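Local coordinates for glyceraldehyde-3-phosphate dehydrogenase (PDB 1B7G), which catalyses the NAD(P)-dependent oxidation and phosphorylation of D-glyceraldehyde 3-phosphate in glycolysis, with a marked preference for NADP, at residues 142-147 with 162-167; 135-140 with 198-203; 256-261 with 295-300; 246-251 with 283-288; 149-154 with 225-230. The protein carries 1 engineered substitution. All coordinates share one frame; numbering follows the deposited sequence.

Contact 1: residues 142-147 with 162-167; sequences TALLRT and ATIVRR. With SO4 (sulfate ion), chain D; SO4 (sulfate ion), chain C.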
# COMPACT_ATOMS: atom_id res chain seq x y z
N THR A 142 18.90 6.19 11.56
CA THR A 142 18.34 5.17 12.47
C THR A 142 18.70 3.77 12.05
O THR A 142 19.03 2.91 12.88
CB THR A 142 16.82 5.31 12.57
OG1 THR A 142 16.46 6.59 13.12
CG2 THR A 142 16.22 4.23 13.47
N ALA A 143 18.58 3.45 10.73
CA ALA A 143 18.83 2.09 10.29
C ALA A 143 20.32 1.75 10.50
O ALA A 143 20.61 0.65 10.94
CB ALA A 143 18.43 1.94 8.81
N LEU A 144 21.19 2.72 10.30
CA LEU A 144 22.64 2.46 10.53
C LEU A 144 22.91 2.22 12.03
O LEU A 144 23.64 1.31 12.39
CB LEU A 144 23.42 3.66 10.03
CG LEU A 144 23.74 3.83 8.53
CD1 LEU A 144 24.05 5.29 8.26
CD2 LEU A 144 24.93 2.95 8.14
N LEU A 145 22.32 3.02 12.92
CA LEU A 145 22.49 2.84 14.36
C LEU A 145 21.95 1.52 14.89
O LEU A 145 22.67 0.86 15.65
CB LEU A 145 21.87 4.01 15.15
CG LEU A 145 22.68 5.31 14.95
CD1 LEU A 145 21.89 6.50 15.45
CD2 LEU A 145 24.03 5.12 15.63
N ARG A 146 20.77 1.08 14.45
CA ARG A 146 20.25 -0.19 14.91
C ARG A 146 21.22 -1.32 14.50
O ARG A 146 21.37 -2.26 15.24
CB ARG A 146 18.87 -0.55 14.39
CG ARG A 146 17.79 0.50 14.79
CD ARG A 146 16.45 -0.17 14.38
NE ARG A 146 15.35 0.74 14.69
CZ ARG A 146 14.20 0.75 14.00
NH1 ARG A 146 14.00 -0.14 13.02
NH2 ARG A 146 13.28 1.63 14.34
N THR A 147 21.70 -1.24 13.25
CA THR A 147 22.60 -2.30 12.77
C THR A 147 23.93 -2.25 13.53
O THR A 147 24.33 -3.29 14.01
CB THR A 147 22.84 -2.14 11.24
OG1 THR A 147 21.55 -2.08 10.61
CG2 THR A 147 23.70 -3.24 10.71
N ALA A 162 29.71 3.18 4.41
CA ALA A 162 28.42 2.80 3.88
C ALA A 162 28.06 3.70 2.67
O ALA A 162 28.40 4.86 2.63
CB ALA A 162 27.31 2.97 4.94
N THR A 163 27.34 3.05 1.79
CA THR A 163 26.71 3.73 0.67
C THR A 163 25.19 3.58 0.78
O THR A 163 24.66 2.50 0.98
CB THR A 163 27.25 3.09 -0.62
OG1 THR A 163 28.51 3.66 -0.97
CG2 THR A 163 26.28 3.33 -1.78
N ILE A 164 24.53 4.72 0.72
CA ILE A 164 23.09 4.84 0.84
C ILE A 164 22.42 5.26 -0.47
O ILE A 164 22.62 6.34 -0.99
CB ILE A 164 22.71 5.85 1.95
CG1 ILE A 164 23.28 5.38 3.32
CG2 ILE A 164 21.19 5.93 2.12
CD1 ILE A 164 23.29 6.53 4.31
N VAL A 165 21.56 4.37 -0.96
CA VAL A 165 20.75 4.66 -2.14
C VAL A 165 19.37 5.17 -1.69
O VAL A 165 18.61 4.36 -1.19
CB VAL A 165 20.59 3.39 -2.99
CG1 VAL A 165 19.63 3.64 -4.17
CG2 VAL A 165 21.95 2.87 -3.41
N ARG A 166 19.13 6.46 -1.81
CA ARG A 166 17.87 7.01 -1.28
C ARG A 166 16.74 7.00 -2.30
O ARG A 166 16.94 7.33 -3.49
CB ARG A 166 18.11 8.43 -0.77
CG ARG A 166 19.31 8.66 0.08
CD ARG A 166 19.46 10.00 0.78
NE ARG A 166 18.26 10.42 1.52
CZ ARG A 166 17.28 11.15 1.05
NH1 ARG A 166 17.34 11.65 -0.19
NH2 ARG A 166 16.21 11.41 1.82
N ARG A 167 15.53 6.66 -1.85
CA ARG A 167 14.34 6.81 -2.71
C ARG A 167 14.16 8.30 -2.91
O ARG A 167 14.52 9.09 -2.01
CB ARG A 167 13.14 6.10 -2.06
CG ARG A 167 12.70 6.79 -0.73
CD ARG A 167 11.61 7.78 -1.06
NE ARG A 167 11.02 8.56 0.02
CZ ARG A 167 11.56 9.65 0.54
NH1 ARG A 167 12.76 10.09 0.12
NH2 ARG A 167 10.94 10.31 1.52
S SO4 D . 13.04 13.29 1.89
O1 SO4 D . 11.53 13.35 1.83
O2 SO4 D . 13.54 12.42 0.81
O3 SO4 D . 13.33 12.67 3.23
O4 SO4 D . 13.59 14.65 1.78
S SO4 C . 17.94 10.47 5.40
O1 SO4 C . 17.08 11.48 4.81
O2 SO4 C . 18.76 9.78 4.25
O3 SO4 C . 17.31 9.36 6.11
O4 SO4 C . 18.86 11.20 6.29

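Contact 2: residues 135-140 with 198-203; sequences RVVSCN and NSVIRN. With SO4 (sulfate ion), chain C.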
# COMPACT_ATOMS: atom_id res chain seq x y z
N ARG A 135 16.45 14.71 19.76
CA ARG A 135 16.32 14.68 18.29
C ARG A 135 16.36 13.22 17.85
O ARG A 135 17.35 12.54 18.14
CB ARG A 135 17.45 15.43 17.56
CG ARG A 135 17.18 15.40 16.03
CD ARG A 135 18.39 16.05 15.30
NE ARG A 135 19.59 15.25 15.53
CZ ARG A 135 20.66 15.27 14.75
NH1 ARG A 135 20.66 16.01 13.65
NH2 ARG A 135 21.69 14.48 15.02
N VAL A 136 15.25 12.69 17.37
CA VAL A 136 15.30 11.32 16.84
C VAL A 136 16.04 11.43 15.49
O VAL A 136 15.61 12.18 14.64
CB VAL A 136 13.91 10.73 16.62
CG1 VAL A 136 14.00 9.44 15.79
CG2 VAL A 136 13.18 10.43 17.96
N VAL A 137 17.11 10.67 15.29
CA VAL A 137 17.88 10.78 14.04
C VAL A 137 17.03 10.42 12.82
O VAL A 137 15.93 9.88 12.93
CB VAL A 137 19.13 9.89 14.04
CG1 VAL A 137 20.31 10.63 14.69
CG2 VAL A 137 18.89 8.57 14.74
N SER A 138 17.56 10.75 11.63
CA SER A 138 16.80 10.52 10.39
C SER A 138 16.54 9.06 10.17
O SER A 138 17.12 8.15 10.78
CB SER A 138 17.60 11.11 9.18
OG SER A 138 18.68 10.17 8.92
N CYS A 139 15.71 8.74 9.16
CA CYS A 139 15.38 7.38 8.82
C CYS A 139 16.62 6.52 8.49
O CYS A 139 16.74 5.39 8.93
CB CYS A 139 14.47 7.40 7.55
SG CYS A 139 12.98 8.45 7.81
N ASN A 140 17.53 7.05 7.64
CA ASN A 140 18.68 6.20 7.29
C ASN A 140 19.71 6.22 8.41
O ASN A 140 20.39 5.22 8.60
CB ASN A 140 19.28 6.67 5.94
CG ASN A 140 18.40 6.19 4.80
OD1 ASN A 140 18.01 5.02 4.77
ND2 ASN A 140 18.08 7.04 3.86
N ASN A 198 27.42 9.76 14.53
CA ASN A 198 28.35 10.23 15.54
C ASN A 198 27.70 11.11 16.60
O ASN A 198 28.25 11.30 17.69
CB ASN A 198 29.46 11.05 14.86
CG ASN A 198 30.60 10.19 14.33
OD1 ASN A 198 31.24 10.60 13.35
ND2 ASN A 198 30.88 9.09 14.96
N SER A 199 26.51 11.65 16.36
CA SER A 199 25.78 12.40 17.38
C SER A 199 25.22 11.43 18.43
O SER A 199 24.76 11.83 19.49
CB SER A 199 24.58 13.11 16.72
OG SER A 199 23.53 12.17 16.45
N VAL A 200 25.26 10.16 18.12
CA VAL A 200 24.76 9.04 18.88
C VAL A 200 25.88 8.15 19.39
O VAL A 200 26.02 7.91 20.58
CB VAL A 200 23.81 8.22 17.98
CG1 VAL A 200 23.34 6.91 18.60
CG2 VAL A 200 22.59 9.07 17.61
N ILE A 201 26.80 7.79 18.50
CA ILE A 201 28.01 7.05 18.86
C ILE A 201 29.21 7.96 18.57
O ILE A 201 29.73 8.00 17.45
CB ILE A 201 28.16 5.75 18.07
CG1 ILE A 201 26.87 4.93 18.14
CG2 ILE A 201 29.35 4.93 18.59
CD1 ILE A 201 26.93 3.61 17.38
N ARG A 202 29.66 8.68 19.58
CA ARG A 202 30.65 9.73 19.44
C ARG A 202 31.97 9.41 18.82
O ARG A 202 32.46 10.20 17.98
CB ARG A 202 30.89 10.39 20.82
CG ARG A 202 29.79 11.33 21.28
CD ARG A 202 29.26 12.16 20.15
NE ARG A 202 28.25 13.15 20.46
CZ ARG A 202 28.03 14.22 19.70
NH1 ARG A 202 28.76 14.41 18.60
NH2 ARG A 202 27.11 15.11 20.03
N ASN A 203 32.61 8.27 19.12
CA ASN A 203 33.97 8.16 18.53
C ASN A 203 34.08 7.14 17.42
O ASN A 203 35.17 6.59 17.17
CB ASN A 203 34.95 7.88 19.68
CG ASN A 203 34.96 9.01 20.70
OD1 ASN A 203 35.21 10.16 20.35
ND2 ASN A 203 34.66 8.69 21.95
S SO4 C . 17.94 10.47 5.40
O1 SO4 C . 17.08 11.48 4.81
O2 SO4 C . 18.76 9.78 4.25
O3 SO4 C . 17.31 9.36 6.11
O4 SO4 C . 18.86 11.20 6.29

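Contact 3: residues 256-261 with 295-300; sequences EATAEL and MYAVHQ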
# COMPACT_ATOMS: atom_id res chain seq x y z
N GLU A 256 13.20 -10.76 -2.92
CA GLU A 256 14.32 -9.85 -2.74
C GLU A 256 14.37 -8.68 -3.71
O GLU A 256 15.25 -8.57 -4.57
CB GLU A 256 15.65 -10.60 -2.85
CG GLU A 256 15.79 -11.80 -1.95
CD GLU A 256 17.09 -12.51 -2.33
OE1 GLU A 256 17.03 -13.26 -3.31
OE2 GLU A 256 18.11 -12.25 -1.69
N ALA A 257 13.46 -7.76 -3.51
CA ALA A 257 13.24 -6.55 -4.31
C ALA A 257 12.41 -5.63 -3.44
O ALA A 257 11.53 -6.19 -2.70
CB ALA A 257 12.67 -6.89 -5.65
N THR A 258 12.71 -4.36 -3.32
CA THR A 258 11.93 -3.51 -2.39
C THR A 258 10.43 -3.53 -2.72
O THR A 258 9.62 -3.59 -1.79
CB THR A 258 12.47 -2.10 -2.29
OG1 THR A 258 12.42 -1.42 -3.56
CG2 THR A 258 13.92 -2.13 -1.79
N ALA A 259 10.04 -3.58 -4.01
CA ALA A 259 8.64 -3.67 -4.40
C ALA A 259 7.99 -4.97 -3.92
O ALA A 259 6.81 -4.96 -3.55
CB ALA A 259 8.49 -3.50 -5.94
N GLU A 260 8.68 -6.10 -3.91
CA GLU A 260 8.16 -7.35 -3.40
C GLU A 260 8.03 -7.32 -1.88
O GLU A 260 7.12 -7.96 -1.34
CB GLU A 260 9.09 -8.53 -3.83
CG GLU A 260 8.91 -8.73 -5.36
CD GLU A 260 9.99 -9.59 -5.95
OE1 GLU A 260 11.08 -9.74 -5.33
OE2 GLU A 260 9.77 -10.13 -7.06
N LEU A 261 8.90 -6.56 -1.22
CA LEU A 261 8.80 -6.40 0.24
C LEU A 261 7.58 -5.54 0.55
O LEU A 261 6.85 -5.91 1.47
CB LEU A 261 10.09 -5.81 0.83
CG LEU A 261 11.30 -6.78 0.77
CD1 LEU A 261 12.59 -6.09 1.15
CD2 LEU A 261 11.06 -8.01 1.63
N MET A 295 23.78 -5.88 3.03
CA MET A 295 22.94 -4.79 2.49
C MET A 295 21.55 -4.92 3.10
O MET A 295 21.12 -6.03 3.49
CB MET A 295 22.86 -4.92 0.94
CG MET A 295 22.23 -6.27 0.59
SD MET A 295 21.81 -6.41 -1.12
CE MET A 295 23.34 -6.60 -1.95
N TYR A 296 20.85 -3.80 3.17
CA TYR A 296 19.51 -3.83 3.76
C TYR A 296 18.63 -2.77 3.15
O TYR A 296 19.10 -1.75 2.59
CB TYR A 296 19.62 -3.76 5.31
CG TYR A 296 20.37 -2.59 5.89
CD1 TYR A 296 19.78 -1.32 5.97
CD2 TYR A 296 21.64 -2.72 6.39
CE1 TYR A 296 20.47 -0.26 6.52
CE2 TYR A 296 22.33 -1.66 6.96
CZ TYR A 296 21.76 -0.43 7.00
OH TYR A 296 22.45 0.64 7.51
N ALA A 297 17.31 -3.01 3.27
CA ALA A 297 16.33 -2.01 2.87
C ALA A 297 15.81 -1.22 4.06
O ALA A 297 15.77 -1.74 5.19
CB ALA A 297 15.14 -2.64 2.12
N VAL A 298 15.38 0.02 3.85
CA VAL A 298 14.82 0.85 4.91
C VAL A 298 13.48 1.45 4.43
O VAL A 298 13.45 2.11 3.40
CB VAL A 298 15.75 2.00 5.29
CG1 VAL A 298 15.17 2.89 6.37
CG2 VAL A 298 17.15 1.49 5.75
N HIS A 299 12.40 1.17 5.14
CA HIS A 299 11.11 1.79 4.80
C HIS A 299 11.03 3.13 5.49
O HIS A 299 10.70 3.23 6.69
CB HIS A 299 9.91 0.91 5.13
CG HIS A 299 8.61 1.57 4.72
ND1 HIS A 299 7.48 1.55 5.51
CD2 HIS A 299 8.28 2.30 3.64
CE1 HIS A 299 6.51 2.23 4.94
NE2 HIS A 299 6.97 2.69 3.78
N GLN A 300 11.29 4.19 4.73
CA GLN A 300 11.45 5.52 5.29
C GLN A 300 10.15 6.09 5.85
O GLN A 300 10.24 6.99 6.68
CB GLN A 300 12.04 6.57 4.36
CG GLN A 300 11.15 6.93 3.17
CD GLN A 300 10.93 5.79 2.22
OE1 GLN A 300 11.73 4.84 2.08
NE2 GLN A 300 9.80 5.81 1.50

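Contact 4: residues 246-251 with 283-288; sequences IVLISS and DSIYVK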
# COMPACT_ATOMS: atom_id res chain seq x y z
N ILE A 246 14.82 -5.16 13.56
CA ILE A 246 15.66 -5.69 12.49
C ILE A 246 14.99 -6.98 12.02
O ILE A 246 14.66 -7.84 12.84
CB ILE A 246 17.09 -6.00 12.90
CG1 ILE A 246 17.88 -4.73 13.24
CG2 ILE A 246 17.84 -6.76 11.79
CD1 ILE A 246 19.27 -4.99 13.85
N VAL A 247 14.74 -7.12 10.73
CA VAL A 247 14.22 -8.40 10.22
C VAL A 247 15.19 -8.93 9.14
O VAL A 247 15.95 -8.15 8.56
CB VAL A 247 12.81 -8.33 9.65
CG1 VAL A 247 11.78 -8.12 10.76
CG2 VAL A 247 12.65 -7.25 8.58
N LEU A 248 15.12 -10.20 8.84
CA LEU A 248 15.97 -10.81 7.84
C LEU A 248 15.06 -11.16 6.64
O LEU A 248 13.87 -11.45 6.84
CB LEU A 248 16.69 -12.06 8.33
CG LEU A 248 17.81 -11.82 9.36
CD1 LEU A 248 18.43 -13.13 9.82
CD2 LEU A 248 18.92 -10.92 8.80
N ILE A 249 15.63 -11.01 5.46
CA ILE A 249 14.92 -11.35 4.20
C ILE A 249 15.72 -12.48 3.53
O ILE A 249 16.89 -12.25 3.14
CB ILE A 249 14.96 -10.15 3.24
CG1 ILE A 249 14.45 -8.87 3.86
CG2 ILE A 249 14.24 -10.47 1.92
CD1 ILE A 249 13.06 -8.79 4.41
N SER A 250 15.16 -13.65 3.44
CA SER A 250 15.78 -14.81 2.82
C SER A 250 15.64 -14.74 1.30
O SER A 250 14.96 -13.87 0.77
CB SER A 250 15.12 -16.10 3.34
OG SER A 250 13.88 -16.37 2.69
N SER A 251 16.21 -15.72 0.61
CA SER A 251 16.02 -15.77 -0.86
C SER A 251 15.15 -16.98 -1.19
O SER A 251 15.20 -17.52 -2.28
CB SER A 251 17.42 -15.94 -1.49
OG SER A 251 18.01 -17.10 -0.92
N ASP A 283 21.24 -13.37 2.49
CA ASP A 283 22.28 -13.86 1.59
C ASP A 283 23.39 -12.84 1.42
O ASP A 283 24.45 -13.23 0.93
CB ASP A 283 21.68 -14.14 0.19
CG ASP A 283 20.93 -15.44 0.11
OD1 ASP A 283 20.74 -16.12 1.14
OD2 ASP A 283 20.50 -15.82 -1.00
N SER A 284 23.16 -11.59 1.82
CA SER A 284 24.12 -10.53 1.73
C SER A 284 25.22 -10.59 2.88
O SER A 284 26.24 -9.95 2.71
CB SER A 284 23.53 -9.14 1.71
OG SER A 284 23.22 -8.63 2.98
N ILE A 285 24.84 -11.16 4.00
CA ILE A 285 25.68 -11.22 5.17
C ILE A 285 26.99 -11.95 4.91
O ILE A 285 27.08 -13.17 4.89
CB ILE A 285 24.96 -11.79 6.40
CG1 ILE A 285 23.74 -10.89 6.74
CG2 ILE A 285 25.96 -11.82 7.56
CD1 ILE A 285 22.84 -11.58 7.81
N TYR A 286 28.03 -11.14 4.78
CA TYR A 286 29.38 -11.62 4.51
C TYR A 286 30.33 -11.35 5.67
O TYR A 286 30.63 -10.20 6.00
CB TYR A 286 29.85 -10.96 3.22
CG TYR A 286 31.28 -11.20 2.82
CD1 TYR A 286 32.35 -10.61 3.48
CD2 TYR A 286 31.56 -12.01 1.73
CE1 TYR A 286 33.66 -10.84 3.08
CE2 TYR A 286 32.86 -12.25 1.32
CZ TYR A 286 33.90 -11.66 1.99
OH TYR A 286 35.18 -11.92 1.56
N VAL A 287 30.79 -12.41 6.33
CA VAL A 287 31.68 -12.32 7.47
C VAL A 287 32.98 -13.04 7.16
O VAL A 287 32.98 -14.22 6.80
CB VAL A 287 31.04 -12.94 8.72
CG1 VAL A 287 31.95 -12.73 9.92
CG2 VAL A 287 29.63 -12.38 8.95
N LYS A 288 34.06 -12.28 7.20
CA LYS A 288 35.39 -12.84 7.05
C LYS A 288 36.37 -12.19 8.03
O LYS A 288 36.80 -11.05 7.84
CB LYS A 288 35.97 -12.75 5.64
CG LYS A 288 37.19 -13.68 5.51
CD LYS A 288 37.89 -13.54 4.17
CE LYS A 288 38.82 -14.74 3.97
NZ LYS A 288 40.03 -14.35 3.20
O HOH W 1 18.73 -12.55 1.06
O HOH W 2 18.13 -17.23 2.08

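Contact 5: residues 149-154 with 225-230; sequences CTVNKV and ITLKDK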
# COMPACT_ATOMS: atom_id res chain seq x y z
N CYS A 149 24.71 -0.78 16.62
CA CYS A 149 24.59 -1.14 18.06
C CYS A 149 24.26 -2.59 18.27
O CYS A 149 24.91 -3.26 19.11
CB CYS A 149 23.66 -0.19 18.79
SG CYS A 149 24.15 1.51 18.76
N THR A 150 23.54 -3.26 17.36
CA THR A 150 23.34 -4.69 17.43
C THR A 150 24.61 -5.49 17.10
O THR A 150 24.91 -6.46 17.85
CB THR A 150 22.22 -5.18 16.49
OG1 THR A 150 21.03 -4.44 16.81
CG2 THR A 150 22.00 -6.67 16.58
N VAL A 151 25.35 -5.18 16.04
CA VAL A 151 26.53 -5.94 15.66
C VAL A 151 27.63 -5.85 16.72
O VAL A 151 28.38 -6.81 16.95
CB VAL A 151 27.10 -5.53 14.29
CG1 VAL A 151 28.49 -6.08 14.02
CG2 VAL A 151 26.15 -6.05 13.16
N ASN A 152 27.72 -4.71 17.37
CA ASN A 152 28.59 -4.32 18.43
C ASN A 152 28.51 -5.26 19.61
O ASN A 152 29.52 -5.50 20.25
CB ASN A 152 28.34 -2.85 18.85
CG ASN A 152 29.46 -2.22 19.64
OD1 ASN A 152 30.56 -1.87 19.16
ND2 ASN A 152 29.19 -2.01 20.93
N LYS A 153 27.39 -5.95 19.81
CA LYS A 153 27.29 -6.99 20.82
C LYS A 153 28.15 -8.21 20.49
O LYS A 153 28.49 -9.01 21.38
CB LYS A 153 25.84 -7.43 20.95
CG LYS A 153 24.91 -6.35 21.48
CD LYS A 153 23.49 -6.92 21.71
CE LYS A 153 22.50 -5.79 21.91
NZ LYS A 153 21.31 -6.16 22.71
N VAL A 154 28.43 -8.46 19.23
CA VAL A 154 29.24 -9.61 18.84
C VAL A 154 30.72 -9.24 18.94
O VAL A 154 31.49 -10.03 19.49
CB VAL A 154 28.88 -10.12 17.44
CG1 VAL A 154 29.83 -11.22 17.00
CG2 VAL A 154 27.44 -10.59 17.43
N ILE A 225 31.58 -3.11 7.57
CA ILE A 225 31.91 -2.86 8.99
C ILE A 225 33.25 -3.54 9.30
O ILE A 225 33.53 -4.65 8.86
CB ILE A 225 30.81 -3.46 9.90
CG1 ILE A 225 29.44 -2.77 9.73
CG2 ILE A 225 31.21 -3.38 11.38
CD1 ILE A 225 28.32 -3.62 10.34
N THR A 226 34.09 -2.82 10.07
CA THR A 226 35.33 -3.46 10.53
C THR A 226 35.23 -3.63 12.05
O THR A 226 34.86 -2.65 12.71
CB THR A 226 36.60 -2.63 10.22
OG1 THR A 226 36.61 -2.36 8.83
CG2 THR A 226 37.85 -3.40 10.64
N LEU A 227 35.33 -4.85 12.52
CA LEU A 227 35.20 -5.17 13.94
C LEU A 227 36.56 -5.27 14.64
O LEU A 227 37.61 -5.43 14.02
CB LEU A 227 34.50 -6.53 14.09
CG LEU A 227 33.17 -6.65 13.33
CD1 LEU A 227 32.63 -8.06 13.37
CD2 LEU A 227 32.17 -5.64 13.89
N LYS A 228 36.53 -5.21 15.97
CA LYS A 228 37.79 -5.23 16.73
C LYS A 228 38.44 -6.58 16.63
O LYS A 228 39.66 -6.75 16.53
CB LYS A 228 37.46 -4.84 18.17
CG LYS A 228 38.52 -5.23 19.21
CD LYS A 228 38.67 -4.10 20.23
CE LYS A 228 39.06 -4.62 21.60
NZ LYS A 228 39.49 -3.51 22.49
N ASP A 229 37.60 -7.61 16.72
CA ASP A 229 38.02 -8.99 16.72
C ASP A 229 37.49 -9.76 15.52
O ASP A 229 36.50 -9.35 14.92
CB ASP A 229 37.44 -9.65 18.01
CG ASP A 229 37.56 -8.68 19.18
OD1 ASP A 229 38.71 -8.28 19.47
OD2 ASP A 229 36.50 -8.25 19.72
N LYS A 230 38.13 -10.90 15.22
CA LYS A 230 37.66 -11.77 14.15
C LYS A 230 36.45 -12.51 14.68
O LYS A 230 36.42 -12.84 15.88
CB LYS A 230 38.74 -12.75 13.70
CG LYS A 230 40.10 -12.12 13.44
CD LYS A 230 41.12 -13.17 13.02
CE LYS A 230 42.48 -12.56 12.73
NZ LYS A 230 43.33 -12.47 13.95

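Contact 1: residues 142-147 with 162-167
Leu144 and Ala162 mark the closest approach of the two backbones, 8.8 Å between their CA atoms, where helix 139-152 lies over strand 157-167. The Leu144 side chain fills the gap with both methyls: CD2 rests on Ala162 CB at 4.0 Å, and CD1 meets Ile164 CD1 at 4.2 Å. Within the helix, Ala143 O takes Thr147 N and Thr147 OG1 (2.9 Å) from opposite faces of its carbonyl plane. Helix on mixed sheet is the core of the C-terminal domain of this dehydrogenase family, and the strand leads to Arg166 and Arg167 of the substrate phosphate site, Arg166 also serving the inorganic phosphate site. The Arg166 guanidinium spans two sulfates at its edge: NE donates to O2 of the chain C sulfate at 2.8 Å, while NH2 reaches O2 of the chain D sulfate at 3.0 Å. A bend at chi3 (50°) turns it to this bridging position, and Asp185 holds its NH1. Arg167 grips the chain D sulfate with two nitrogens, NH1 meeting O2 at 2.6 Å (N-H...O 163°). A leucine in place of Arg166 would probably leave both anions short of a charged partner and Asp185 without its salt bridge.

Contact 2: residues 135-140 with 198-203
Val137 and Val200 form the tight part of this contact, their side chains crossing obliquely with Val137 CG1 4.0 Å from Val200 CG2. Leu145 of helix 139-152 packs against both valines. Beside them the grip is looser. Arg135 leaves the backbone with CG anti to N (chi1 -177°), bends at chi3, and presents the edge of its guanidinium to Ser199; the bond from Arg135 NH2 to Ser199 OG is weak, 3.3 Å long and bent to 124°. Each has a stronger partner elsewhere, Ser118 OG for Arg135 and Asp196 O for Ser199. Toward solvent, where Arg202 and Asn203 are exposed, the loop is braced from within by Asn198 ND2, which donates to Ile201 O at 3.0 Å. The strand 133-136 meanwhile turns into helix 139-152 at Ser138, its N-cap, followed by Cys139, the nucleophile by similarity. This strand-turn-helix start cradles the chain C sulfate in the inorganic phosphate site: Ser138 OG donates to O4 at 2.8 Å, Asn140 N to O3 at 2.8 Å, and Asn140 ND2 to O2 at 2.8 Å, nearly straight at 168°, with Arg166 and His193 also bonded to the anion. Asn140 OD1 is taken by His221 NE2, which fixes the rotation of the amide. A leucine at Asn140 would probably cost the anion the amide donor ND2 and leave His221 NE2 without its acceptor.

Contact 3: residues 256-261 with 295-300
Thr258 faces Ala297 where the first turn of helix 258-267 meets strand 291-298, with their CA atoms 7.0 Å apart. Traced outward, Thr258 CB points toward the strand but stays 5.2 Å from Ala297 CB. At this carbon the side chain forks. The methyl CG2, lying opposite the carbonyl carbon, makes the touch, 4.1 Å from Ala297 CB; the hydroxyl OG1, at chi1 62°, is swung to the far side of the fork and stands 6.4 Å from Ala297 CB. One turn on, Leu261 adds a second, lighter touch, its CD1 lying 4.4 Å from Ala297 CB, while it also packs on Met279 of the adjoining strand. The turn that pairs these two side chains is closed by Leu261 N bonding to Ala257 O at 3.0 Å, Ala257 being the N-cap. Helix 258-267 is the crossover helix of a beta-alpha-beta unit, and it packs on one face of the mixed sheet. Residues alternate along the strand, and Tyr296 and Val298 face helix 139-152 on the opposite face. Gln300, a cofactor-binding residue by similarity, bonds through NE2 to Asp170, and Ala257 packs on Val174 of a neighbouring subunit.

Contact 4: residues 246-251 with 283-288
The carboxylate of Asp283 is the flat group that carries the polar half of this contact, and Ser251 approaches it obliquely. Ser251 OG donates to Asp283 OD2 at 2.8 Å, on the syn side of that oxygen but 33° out of the carboxylate plane. The other oxygen is engaged through a water: water 2 donates to Asp283 OD1 at 3.0 Å and accepts from Ser251 N at 2.9 Å. Water 1 spans the backbones, donating to Ile249 O at 2.8 Å and accepting from Asp283 N at 3.0 Å. Ser251 and Asp283 are exposed, whereas Leu248 and Ile285 are buried. Leu248 leaves its strand to one side, yet its end swings inward, and its CD2 lies 4.1 Å from Ile285 CD1, the two side chains crossing at about a right angle. Leu237 and Leu240 of helix 233-241 pack on Leu248 and Ile285 respectively. Earlier along the strands the backbones bond directly, Ile249 with Ile280; here waters and side chains take over as the chains part. The join lies at one end of a beta-alpha-beta crossover, in which strands 246-249 and 278-288 run parallel as neighbours and helix 258-267 connects them.

Contact 5: residues 149-154 with 225-230
Val151 supplies the apolar side of this contact almost alone, spreading its two methyls over two residues of strand 219-227. CG1 of Val151 presses on Leu227 CD2 at 3.7 Å, the closest touch between the two segments, and the two side chains cross at about a right angle. CG2 of Val151 reaches the other way and lies 4.3 Å from Ile225 CD1. The torsion explains the division: with CG1 anti to the backbone N (chi1 167°), CG2 falls beside that nitrogen, and the two branches diverge toward strand residues two apart. Ile225 and Leu227 also pack on Val157 of the adjoining strand 157-167.

Backbone hydrogen bonds shape the helix side. Val154 N bonds to Val151 O at 2.8 Å and Lys153 N to Thr150 O at 3.2 Å; both span three residues. Polar side chains secure what follows: Asn152 OD1 accepts from Val157 N, and Asp229 OD2 bonds with Ser155 OG, tying the turn after the strand to the loop that leads into strand 157-167.

A covalent link completes the set, the disulfide from Cys149 SG to Cys123 SG, which anchors this helix to helix 121-128. Helix 139-152 thus lies over the mixed sheet of the C-terminal domain, with Val151 set against Ile225 and Leu227, alternate residues of strand 219-227.

Overall arrangement
Helix 139-152 threads contacts 1, 2 and 5: its start holds Cys139, probably the nucleophile, and the shared chain C sulfate, and its far end lies over strand 219-227. The centres of contacts 1 and 2 are about 11 Å apart, those of 1 and 5 about 17 Å. Contact 3 sits about 12 Å from contact 1, centre to centre, on the other face of the same sheet, and returns to the active site at Gln300, whose O lies 3.3 Å from Cys139 SG. Contact 4, about 13 Å from contact 3 between centres, adjoins it through Met295 N and Ser284 OG, a probable hydrogen bond of 2.8 Å. Contacts 4 and 5 stand away from the annotated sites.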